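Local coordinates for ethanolamine utilization protein EutL (Clostridium perfringens, PDB 4U6I) that probably serves as a trimeric shell protein of the ethanolamine utilization bacterial microcompartment, built from two BMC domains in tandem, at residues 3-8 and 111-116; 162-167 and 201-206; 168-173 and 187-192. All coordinates share one frame; numbering follows the deposited sequence. Where two conformers were deposited one is given.

Starting from the N terminus, the chain opens with the short edge strand of 3-8 and returns to it about a hundred residues later at 111-116, so that contact 1 closes a loop holding the four-stranded sheet. Only after that closure does the second BMC domain supply contacts 2 and 3. Contact 2 pairs helix 154-167 with helix 193-212, and the hairpin of contact 3 is nested inside the loop it closes. These two touch, Leu165 packing on Val170, Met172 and Leu189. Contacts 1 and 3 lie at the two outer edges, within this chain, of one six-stranded antiparallel sheet, their centres about 23 Å apart.

Contact 1: 3-8 and 111-116; sequences NDLIRP and GFVSAN
Gly111 meets the N-terminal segment first, its carbonyl O lying 3.7 Å from Leu5 CD1. With phi 155° and psi 172°, it occupies a backbone region that is open to glycine. At Phe112 the backbone does the work: its N and Ile6 O share a water, which accepts from the amide and donates to the carbonyl, while Ile6 N donates to Phe112 O at 2.9 Å. The Phe112 ring, by contrast, leads away from the N-terminal segment to meet Tyr124. Val113 pairs with Leu5 as an antiparallel, non-hydrogen-bonded pair, CA to CA 4.8 Å. Its CG1, anti to the backbone N, reaches to 3.6 Å from Asn3 CA, and its CA-H approaches Asp4 O. Ser114 then takes two bonds. Its N donates to Asp4 O at 2.9 Å, nearly straight at 167°; its O accepts from Asn3 N at 2.9 Å. The hydroxyl of Ser114 bonds Asp119, and Asp4 OD2 bonds the Met1 amine. Three direct amide bonds and one water thus join strand 5-6 to strand 112-114 as an outermost strand of the six-stranded sheet within this chain, with apolar side chains adding looser contacts; the chemistry implies attachment chiefly through backbone polar groups.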
loop_
_atom_site.group_PDB
_atom_site.type_symbol
_atom_site.label_atom_id
_atom_site.label_comp_id
_atom_site.label_asym_id
_atom_site.label_seq_id
_atom_site.Cartn_x
_atom_site.Cartn_y
_atom_site.Cartn_z
ATOM N N ASN A 3 -9.216 27.399 -3.266
ATOM C CA ASN A 3 -9.682 27.819 -1.941
ATOM C C ASN A 3 -11.052 27.261 -1.543
ATOM O O ASN A 3 -11.558 27.581 -0.468
ATOM C CB ASN A 3 -9.702 29.353 -1.836
ATOM C CG ASN A 3 -8.310 29.954 -1.798
ATOM O OD1 ASN A 3 -7.399 29.397 -1.186
ATOM N ND2 ASN A 3 -8.138 31.095 -2.452
ATOM N N ASP A 4 -11.647 26.425 -2.389
ATOM C CA ASP A 4 -12.865 25.715 -2.006
ATOM C C ASP A 4 -12.560 24.704 -0.912
ATOM O O ASP A 4 -11.460 24.153 -0.851
ATOM C CB ASP A 4 -13.498 24.991 -3.198
ATOM C CG ASP A 4 -14.215 25.930 -4.149
ATOM O OD1 ASP A 4 -14.417 27.110 -3.798
ATOM O OD2 ASP A 4 -14.591 25.473 -5.249
ATOM N N LEU A 5 -13.543 24.460 -0.053
ATOM C CA LEU A 5 -13.410 23.471 1.008
ATOM C C LEU A 5 -13.914 22.110 0.552
ATOM O O LEU A 5 -15.088 21.957 0.216
ATOM C CB LEU A 5 -14.181 23.913 2.253
ATOM C CG LEU A 5 -14.115 22.959 3.451
ATOM C CD1 LEU A 5 -12.723 22.954 4.061
ATOM C CD2 LEU A 5 -15.159 23.336 4.489
ATOM N N ILE A 6 -13.023 21.123 0.547
ATOM C CA ILE A 6 -13.409 19.751 0.248
ATOM C C ILE A 6 -14.121 19.170 1.463
ATOM O O ILE A 6 -13.495 18.901 2.488
ATOM C CB ILE A 6 -12.195 18.869 -0.114
ATOM C CG1 ILE A 6 -11.257 19.599 -1.081
ATOM C CG2 ILE A 6 -12.660 17.543 -0.705
ATOM C CD1 ILE A 6 -11.922 20.079 -2.356
ATOM N N ARG A 7 -15.431 18.984 1.348
ATOM C CA ARG A 7 -16.229 18.523 2.474
ATOM C C ARG A 7 -15.971 17.043 2.755
ATOM O O ARG A 7 -16.139 16.209 1.867
ATOM C CB ARG A 7 -17.716 18.759 2.211
ATOM C CG ARG A 7 -18.563 18.746 3.474
ATOM C CD ARG A 7 -19.968 19.253 3.208
ATOM N NE ARG A 7 -20.650 18.465 2.186
ATOM C CZ ARG A 7 -21.230 17.289 2.404
ATOM N NH1 ARG A 7 -21.211 16.746 3.616
ATOM N NH2 ARG A 7 -21.827 16.650 1.409
ATOM N N PRO A 8 -15.556 16.713 3.989
ATOM C CA PRO A 8 -15.369 15.305 4.350
ATOM C C PRO A 8 -16.704 14.641 4.659
ATOM O O PRO A 8 -17.647 15.337 5.030
ATOM C CB PRO A 8 -14.485 15.382 5.590
ATOM C CG PRO A 8 -14.894 16.657 6.236
ATOM C CD PRO A 8 -15.243 17.607 5.120
ATOM N N GLY A 111 -11.444 20.767 6.973
ATOM C CA GLY A 111 -11.253 19.925 5.806
ATOM C C GLY A 111 -10.103 20.353 4.919
ATOM O O GLY A 111 -9.502 21.408 5.124
ATOM N N PHE A 112 -9.796 19.523 3.928
ATOM C CA PHE A 112 -8.792 19.865 2.933
ATOM C C PHE A 112 -9.296 21.014 2.068
ATOM O O PHE A 112 -10.503 21.184 1.892
ATOM C CB PHE A 112 -8.450 18.653 2.060
ATOM C CG PHE A 112 -7.517 17.676 2.719
ATOM C CD1 PHE A 112 -7.927 16.937 3.816
ATOM C CD2 PHE A 112 -6.231 17.491 2.235
ATOM C CE1 PHE A 112 -7.071 16.037 4.422
ATOM C CE2 PHE A 112 -5.371 16.590 2.836
ATOM C CZ PHE A 112 -5.791 15.862 3.930
ATOM N N VAL A 113 -8.365 21.796 1.535
ATOM C CA VAL A 113 -8.693 22.954 0.712
ATOM C C VAL A 113 -8.081 22.801 -0.674
ATOM O O VAL A 113 -6.927 22.403 -0.802
ATOM C CB VAL A 113 -8.189 24.260 1.356
ATOM C CG1 VAL A 113 -8.569 25.466 0.505
ATOM C CG2 VAL A 113 -8.744 24.406 2.765
ATOM N N SER A 114 -8.853 23.123 -1.704
ATOM C CA SER A 114 -8.361 23.057 -3.075
ATOM C C SER A 114 -7.295 24.117 -3.325
ATOM O O SER A 114 -7.375 25.227 -2.799
ATOM C CB SER A 114 -9.510 23.233 -4.067
ATOM O OG SER A 114 -9.021 23.321 -5.394
ATOM N N ALA A 115 -6.303 23.767 -4.138
ATOM C CA ALA A 115 -5.223 24.684 -4.487
ATOM C C ALA A 115 -5.253 25.051 -5.969
ATOM O O ALA A 115 -4.396 25.798 -6.442
ATOM C CB ALA A 115 -3.881 24.075 -4.125
ATOM N N ASN A 116 -6.234 24.530 -6.702
ATOM C CA ASN A 116 -6.362 24.842 -8.123
ATOM C C ASN A 116 -7.800 24.729 -8.627
ATOM O O ASN A 116 -8.711 24.386 -7.873
ATOM C CB ASN A 116 -5.440 23.935 -8.949
ATOM C CG ASN A 116 -5.729 22.456 -8.756
ATOM O OD1 ASN A 116 -6.777 22.068 -8.240
ATOM N ND2 ASN A 116 -4.790 21.618 -9.181
HETATM O O HOH W 1 -11.616 17.267 3.467
#

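Contact 2: 162-167 and 201-206; sequences DAALKA and DAFAEA
Two helices of the second BMC domain, 154-167 and 193-212, pack side by side here through an alanine-lined interface, meeting through Ala163, Ala164 and Ala167 on one and Ala202, Phe203 and Ala206 on the other. The short segments run roughly antiparallel, at 147°, and their axes approach to 7.7 Å. Small side chains permit that closeness: the CA atoms of Ala164 and Ala202 are 5.0 Å apart, and no hydrogen bond crosses the interface. Ala202 makes the most contacts on its side. Its methyl lies over the first helix, 4.0 Å from Ala164 CA and 3.8 Å from Ala163 O, so it touches backbone as well as methyl groups. One turn further along its helix, Ala206 meets Ala163 methyl to methyl. On the side facing strand 147-152, Phe203 has CG anti to the backbone N (chi1 -173°), a torsion that turns the ring toward that strand and alongside Ala164, whose CB sits at the ring edge near its plane; the two CB atoms are 4.2 Å apart. The same ring also packs on Leu150 and Ala152 of that strand, continuing the apolar layer between the helices and the strand. Away from this interface, Asp162 OD2 uses its syn lone pair to bind Lys166 NZ in a salt bridge of 2.6 Å. Both side chains also bond a neighbouring subunit, Asp162 OD1 to Ser20 N and Lys166 NZ to Asn18 O of that chain. Near the C-terminal end of helix 154-167 the packing is at its tightest, with Ala167 CB only 3.3 Å from Ala202 CB.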
loop_
_atom_site.group_PDB
_atom_site.type_symbol
_atom_site.label_atom_id
_atom_site.label_comp_id
_atom_site.label_asym_id
_atom_site.label_seq_id
_atom_site.Cartn_x
_atom_site.Cartn_y
_atom_site.Cartn_z
ATOM N N ASP A 162 8.905 22.936 4.619
ATOM C CA ASP A 162 10.114 23.720 4.822
ATOM C C ASP A 162 9.775 25.198 4.976
ATOM O O ASP A 162 10.416 25.912 5.744
ATOM C CB ASP A 162 11.088 23.517 3.661
ATOM C CG ASP A 162 12.430 24.174 3.906
ATOM O OD1 ASP A 162 13.227 23.625 4.698
ATOM O OD2 ASP A 162 12.689 25.237 3.306
ATOM N N ALA A 163 8.763 25.651 4.242
ATOM C CA ALA A 163 8.304 27.029 4.350
ATOM C C ALA A 163 7.633 27.254 5.700
ATOM O O ALA A 163 7.787 28.311 6.311
ATOM C CB ALA A 163 7.347 27.366 3.217
ATOM N N ALA A 164 6.894 26.251 6.163
ATOM C CA ALA A 164 6.198 26.339 7.441
ATOM C C ALA A 164 7.188 26.388 8.600
ATOM O O ALA A 164 6.998 27.138 9.557
ATOM C CB ALA A 164 5.247 25.166 7.606
ATOM N N LEU A 165 8.242 25.583 8.508
ATOM C CA LEU A 165 9.261 25.533 9.551
ATOM C C LEU A 165 10.048 26.838 9.632
ATOM O O LEU A 165 10.623 27.159 10.673
ATOM C CB LEU A 165 10.214 24.360 9.305
ATOM C CG LEU A 165 9.613 22.970 9.526
ATOM C CD1 LEU A 165 10.502 21.893 8.921
ATOM C CD2 LEU A 165 9.395 22.710 11.010
ATOM N N LYS A 166 10.068 27.589 8.534
ATOM C CA LYS A 166 10.778 28.865 8.480
ATOM C C LYS A 166 9.894 30.047 8.875
ATOM O O LYS A 166 10.397 31.120 9.200
ATOM C CB LYS A 166 11.336 29.098 7.075
ATOM C CG LYS A 166 12.507 28.204 6.715
ATOM C CD LYS A 166 12.783 28.233 5.222
ATOM C CE LYS A 166 14.029 27.440 4.872
ATOM N NZ LYS A 166 14.236 27.352 3.402
ATOM N N ALA A 167 8.580 29.849 8.845
ATOM C CA ALA A 167 7.639 30.948 9.057
ATOM C C ALA A 167 7.407 31.249 10.535
ATOM O O ALA A 167 6.961 32.342 10.884
ATOM C CB ALA A 167 6.316 30.635 8.382
ATOM N N ASP A 201 -0.459 28.903 7.869
ATOM C CA ASP A 201 -0.603 29.898 6.812
ATOM C C ASP A 201 0.521 29.786 5.786
ATOM O O ASP A 201 0.277 29.841 4.581
ATOM C CB ASP A 201 -0.633 31.310 7.405
ATOM C CG ASP A 201 -1.877 31.569 8.237
ATOM O OD1 ASP A 201 -2.897 30.883 8.019
ATOM O OD2 ASP A 201 -1.835 32.466 9.105
ATOM N N ALA A 202 1.750 29.630 6.266
ATOM C CA ALA A 202 2.898 29.487 5.379
ATOM C C ALA A 202 2.804 28.189 4.578
ATOM O O ALA A 202 3.237 28.126 3.426
ATOM C CB ALA A 202 4.189 29.524 6.176
ATOM N N PHE A 203 2.236 27.159 5.195
ATOM C CA PHE A 203 2.073 25.869 4.538
ATOM C C PHE A 203 1.077 25.980 3.389
ATOM O O PHE A 203 1.351 25.535 2.277
ATOM C CB PHE A 203 1.611 24.811 5.545
ATOM C CG PHE A 203 1.586 23.413 4.991
ATOM C CD1 PHE A 203 2.747 22.661 4.918
ATOM C CD2 PHE A 203 0.400 22.846 4.556
ATOM C CE1 PHE A 203 2.728 21.372 4.414
ATOM C CE2 PHE A 203 0.373 21.557 4.050
ATOM C CZ PHE A 203 1.538 20.819 3.979
ATOM N N ALA A 204 -0.074 26.588 3.665
ATOM C CA ALA A 204 -1.119 26.757 2.658
ATOM C C ALA A 204 -0.612 27.550 1.455
ATOM O O ALA A 204 -0.814 27.150 0.308
ATOM C CB ALA A 204 -2.331 27.447 3.269
ATOM N N GLU A 205 0.046 28.673 1.727
ATOM C CA GLU A 205 0.598 29.522 0.676
ATOM C C GLU A 205 1.618 28.767 -0.173
ATOM O O GLU A 205 1.620 28.877 -1.401
ATOM C CB GLU A 205 1.246 30.766 1.288
ATOM C CG GLU A 205 1.913 31.693 0.281
ATOM C CD GLU A 205 2.659 32.833 0.948
ATOM O OE1 GLU A 205 3.846 33.042 0.617
ATOM O OE2 GLU A 205 2.058 33.520 1.801
ATOM N N ALA A 206 2.485 28.005 0.485
ATOM C CA ALA A 206 3.543 27.277 -0.209
ATOM C C ALA A 206 2.973 26.210 -1.140
ATOM O O ALA A 206 3.468 26.027 -2.251
ATOM C CB ALA A 206 4.492 26.649 0.792
#

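Contact 3: 168-173 and 187-192; sequences ADVEMC and ALLTGS
Strands 171-173 and 187-190 run antiparallel with a marked twist, 133° between their directions and 4.7 Å between their axes, as part of the beta hairpin 171-176/185-190 in the second BMC domain. Glu171 and Thr190 form a hydrogen-bonded pair, each N donating to the other's O at 2.9 Å. Cys173 N then donates to Leu188 O, also at 2.9 Å. On the face of Met172 and Leu189, the side chains cross obliquely: Leu189 CD2 lies 3.9 Å from Met172 CB, while Leu189 CD1 meets Val170 CG2. Met172 has CG anti to the backbone N (chi1 174°), and bends at chi2 and chi3 bring its sulfur to Ala187. Leu165 of helix 154-167 covers this apolar face, and Met172 N bonds Glu22 OE1 of a neighbouring subunit. The other face carries Glu171 and Thr190, whose hydroxyl bonds Ala146 O. Beyond the paired residues, a water joins Asp169 O to Ser192 N, just where Ser192 N-caps helix 193-212. The first torsion of Thr190 (OG1 anti to N, chi1 -161°) places CG2 between the backbone N and the carbonyl carbon, and Cys173 SG lies beside the Thr190 CB-CG2 bond, 3.2 Å from CG2.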
loop_
_atom_site.group_PDB
_atom_site.type_symbol
_atom_site.label_atom_id
_atom_site.label_comp_id
_atom_site.label_asym_id
_atom_site.label_seq_id
_atom_site.Cartn_x
_atom_site.Cartn_y
_atom_site.Cartn_z
ATOM N N ALA A 168 7.696 30.283 11.401
ATOM C CA ALA A 168 7.498 30.475 12.834
ATOM C C ALA A 168 8.365 29.527 13.649
ATOM O O ALA A 168 9.010 28.632 13.106
ATOM C CB ALA A 168 6.032 30.285 13.192
ATOM N N ASP A 169 8.373 29.740 14.960
ATOM C CA ASP A 169 9.164 28.921 15.868
ATOM C C ASP A 169 8.392 27.655 16.217
ATOM O O ASP A 169 7.667 27.609 17.212
ATOM C CB ASP A 169 9.514 29.706 17.137
ATOM C CG ASP A 169 10.605 29.038 17.957
ATOM O OD1 ASP A 169 10.918 27.857 17.696
ATOM O OD2 ASP A 169 11.149 29.697 18.866
ATOM N N VAL A 170 8.546 26.633 15.382
ATOM C CA VAL A 170 7.861 25.366 15.587
ATOM C C VAL A 170 8.832 24.197 15.466
ATOM O O VAL A 170 9.854 24.293 14.787
ATOM C CB VAL A 170 6.707 25.178 14.579
ATOM C CG1 VAL A 170 5.586 26.169 14.864
ATOM C CG2 VAL A 170 7.211 25.329 13.146
ATOM N N GLU A 171 8.505 23.104 16.147
ATOM C CA GLU A 171 9.281 21.871 16.079
ATOM C C GLU A 171 8.514 20.816 15.297
ATOM O O GLU A 171 7.303 20.684 15.457
ATOM C CB GLU A 171 9.592 21.346 17.481
ATOM C CG GLU A 171 10.714 22.076 18.196
ATOM C CD GLU A 171 10.850 21.644 19.643
ATOM O OE1 GLU A 171 10.416 20.521 19.973
ATOM O OE2 GLU A 171 11.386 22.431 20.453
ATOM N N MET A 172 9.216 20.069 14.451
ATOM C CA MET A 172 8.609 18.931 13.775
ATOM C C MET A 172 8.569 17.752 14.738
ATOM O O MET A 172 9.603 17.180 15.081
ATOM C CB MET A 172 9.377 18.564 12.503
ATOM C CG MET A 172 8.877 17.286 11.832
ATOM S SD MET A 172 8.469 17.496 10.089
ATOM C CE MET A 172 10.038 18.036 9.423
ATOM N N CYS A 173 7.363 17.398 15.167
ATOM C CA CYS A 173 7.170 16.340 16.148
ATOM C C CYS A 173 7.018 14.987 15.475
ATOM O O CYS A 173 7.587 13.993 15.923
ATOM C CB CYS A 173 5.946 16.637 17.008
ATOM S SG CYS A 173 6.100 18.124 17.993
ATOM N N ALA A 187 3.233 16.657 8.177
ATOM C CA ALA A 187 3.790 16.566 9.518
ATOM C C ALA A 187 2.885 17.165 10.586
ATOM O O ALA A 187 1.970 17.936 10.291
ATOM C CB ALA A 187 5.150 17.253 9.561
ATOM N N LEU A 188 3.155 16.782 11.828
ATOM C CA LEU A 188 2.609 17.463 12.993
ATOM C C LEU A 188 3.696 18.360 13.564
ATOM O O LEU A 188 4.766 17.880 13.938
ATOM C CB LEU A 188 2.131 16.464 14.050
ATOM C CG LEU A 188 1.027 15.487 13.634
ATOM C CD1 LEU A 188 0.650 14.591 14.805
ATOM C CD2 LEU A 188 -0.198 16.227 13.112
ATOM N N LEU A 189 3.426 19.662 13.610
ATOM C CA LEU A 189 4.358 20.626 14.181
ATOM C C LEU A 189 3.795 21.161 15.489
ATOM O O LEU A 189 2.580 21.275 15.637
ATOM C CB LEU A 189 4.621 21.784 13.216
ATOM C CG LEU A 189 4.936 21.453 11.757
ATOM C CD1 LEU A 189 5.309 22.731 11.019
ATOM C CD2 LEU A 189 6.044 20.415 11.638
ATOM N N THR A 190 4.671 21.491 16.432
ATOM C CA THR A 190 4.238 22.038 17.715
ATOM C C THR A 190 4.913 23.368 18.009
ATOM O O THR A 190 5.986 23.667 17.489
ATOM C CB THR A 190 4.517 21.060 18.877
ATOM O OG1 THR A 190 3.711 21.417 20.007
ATOM C CG2 THR A 190 5.996 21.065 19.275
ATOM N N GLY A 191 4.263 24.154 18.861
ATOM C CA GLY A 191 4.738 25.471 19.238
ATOM C C GLY A 191 3.598 26.195 19.924
ATOM O O GLY A 191 2.636 25.560 20.357
ATOM N N SER A 192 3.691 27.517 20.027
ATOM C CA SER A 192 2.590 28.306 20.567
ATOM C C SER A 192 1.408 28.234 19.607
ATOM O O SER A 192 1.562 27.821 18.458
ATOM C CB SER A 192 3.008 29.759 20.787
ATOM O OG SER A 192 3.133 30.442 19.553
HETATM O O HOH W 2 6.303 28.426 19.680
#